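PDB 6Z0W: flagellar biosynthetic protein FlhB from Shewanella putrefaciens CN-32, which belongs to the flagellar type III export apparatus, of which this is the cytoplasmic domain, and is probably required to form the rod of the basal body. Local coordinates for residues V49-K52 with I53-V56. Residues are numbered along the deposited sequence; the frame is centred on the assembly and turned at random.
Sequences VAFK and IREV
Arg54 reaches back along the helix to lay its guanidinium against the ring of Phe51, three residues earlier. Its CB rests near Ala50 O and Phe51 O. Arg54 CG touches Ala50 O at 3.3 Å, the same oxygen that accepts the backbone N-H of Arg54. CD is still beside that carbonyl; the bend at chi3 (58°) then brings NE, CZ and NH1 alongside the ring. CE1 of Phe51 sits over the centre of one guanidinium face, 3.9 Å from Arg54 CZ, while NH1 extends on toward the ring's CZ. The two groups lie side by side and point the same way, their planes 24° apart. Beyond this pair, His24 meets the Phe51 ring edge-to-face, and Arg54 also touches Val20 and Pro113.

On another side of the helix, the Lys52 chain, bent at chi2 (-76°), crosses the side chains of Glu55 and Val56 at a slant. Lys52 CD lies 3.8 Å from Glu55 OE2, but NZ runs on to Val56 CG2. Lys52 NZ stays 4.9 Å from Glu55 OE2; a weak attraction at this range is possible, but the charged atoms do not meet. Ile53 turns to the buried side: its CG1 packs 3.3 Å from Val49 O, and CD1 approaches Val49 CG1 loosely. Met9 of helix 6-9 and Ile18 of strand 17-20 adjoin Ile53 there.

Four successive bonds, from Ile53, Arg54, Glu55 and Val56 N to the carbonyls of Val49, Ala50, Phe51 and Lys52, 2.9 to 3.1 Å long, hold the backbone. This is the i to i+4 ladder of an alpha-helix, here amphipathic helix 47-59, which follows edge strand 40-46 and packs against the mixed sheet of the FlhB cytoplasmic domain.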
loop_
_atom_site.group_PDB
_atom_site.type_symbol
_atom_site.label_atom_id
_atom_site.label_comp_id
_atom_site.label_asym_id
_atom_site.label_seq_id
_atom_site.Cartn_x
_atom_site.Cartn_y
_atom_site.Cartn_z
ATOM N N VAL A 49 2.413 -8.091 -11.630
ATOM C CA VAL A 49 3.138 -8.163 -10.369
ATOM C C VAL A 49 2.229 -7.742 -9.223
ATOM O O VAL A 49 2.331 -8.266 -8.108
ATOM C CB VAL A 49 4.414 -7.302 -10.448
ATOM C CG1 VAL A 49 5.144 -7.297 -9.105
ATOM C CG2 VAL A 49 5.336 -7.804 -11.585
ATOM N N ALA A 50 1.332 -6.787 -9.480
ATOM C CA ALA A 50 0.347 -6.409 -8.478
ATOM C C ALA A 50 -0.543 -7.597 -8.117
ATOM O O ALA A 50 -0.796 -7.850 -6.929
ATOM C CB ALA A 50 -0.472 -5.216 -8.980
ATOM N N PHE A 51 -0.986 -8.380 -9.119
ATOM C CA PHE A 51 -1.808 -9.543 -8.784
ATOM C C PHE A 51 -1.013 -10.657 -8.100
ATOM O O PHE A 51 -1.589 -11.397 -7.288
ATOM C CB PHE A 51 -2.539 -10.071 -10.024
ATOM C CG PHE A 51 -3.860 -9.375 -10.260
ATOM C CD1 PHE A 51 -4.976 -9.679 -9.486
ATOM C CD2 PHE A 51 -3.966 -8.362 -11.202
ATOM C CE1 PHE A 51 -6.185 -9.010 -9.683
ATOM C CE2 PHE A 51 -5.165 -7.695 -11.398
ATOM C CZ PHE A 51 -6.272 -8.018 -10.635
ATOM N N LYS A 52 0.291 -10.804 -8.386
ATOM C CA LYS A 52 1.060 -11.796 -7.635
ATOM C C LYS A 52 1.219 -11.370 -6.173
ATOM O O LYS A 52 1.146 -12.209 -5.272
ATOM C CB LYS A 52 2.428 -12.050 -8.274
ATOM C CG LYS A 52 2.840 -13.543 -8.292
ATOM C CD LYS A 52 3.303 -14.034 -6.901
ATOM C CE LYS A 52 4.223 -15.259 -6.963
ATOM N NZ LYS A 52 4.999 -15.435 -5.688
ATOM N N ILE A 53 1.404 -10.076 -5.920
ATOM C CA ILE A 53 1.426 -9.608 -4.534
ATOM C C ILE A 53 0.093 -9.909 -3.862
ATOM O O ILE A 53 0.041 -10.443 -2.745
ATOM C CB ILE A 53 1.769 -8.108 -4.488
ATOM C CG1 ILE A 53 3.221 -7.929 -4.906
ATOM C CG2 ILE A 53 1.494 -7.526 -3.069
ATOM C CD1 ILE A 53 3.658 -6.491 -5.059
ATOM N N ARG A 54 -1.008 -9.588 -4.542
ATOM C CA ARG A 54 -2.323 -9.828 -3.957
ATOM C C ARG A 54 -2.555 -11.314 -3.677
ATOM O O ARG A 54 -3.033 -11.682 -2.590
ATOM C CB ARG A 54 -3.396 -9.253 -4.877
ATOM C CG ARG A 54 -3.395 -7.731 -4.889
ATOM C CD ARG A 54 -4.318 -7.178 -5.966
ATOM N NE ARG A 54 -5.686 -7.654 -5.794
ATOM C CZ ARG A 54 -6.762 -7.103 -6.354
ATOM N NH1 ARG A 54 -6.651 -6.024 -7.127
ATOM N NH2 ARG A 54 -7.958 -7.629 -6.130
ATOM N N GLU A 55 -2.177 -12.195 -4.610
ATOM C CA GLU A 55 -2.426 -13.614 -4.378
ATOM C C GLU A 55 -1.629 -14.129 -3.175
ATOM O O GLU A 55 -2.159 -14.914 -2.374
ATOM C CB GLU A 55 -2.142 -14.420 -5.644
ATOM C CG GLU A 55 -0.760 -15.017 -5.751
ATOM C CD GLU A 55 -0.605 -15.930 -6.971
ATOM O OE1 GLU A 55 -1.550 -16.012 -7.805
ATOM O OE2 GLU A 55 0.479 -16.547 -7.097
ATOM N N VAL A 56 -0.383 -13.655 -2.988
ATOM C CA VAL A 56 0.396 -14.071 -1.816
ATOM C C VAL A 56 -0.233 -13.519 -0.552
ATOM O O VAL A 56 -0.390 -14.231 0.442
ATOM C CB VAL A 56 1.876 -13.638 -1.938
ATOM C CG1 VAL A 56 2.642 -13.893 -0.623
ATOM C CG2 VAL A 56 2.548 -14.348 -3.093
#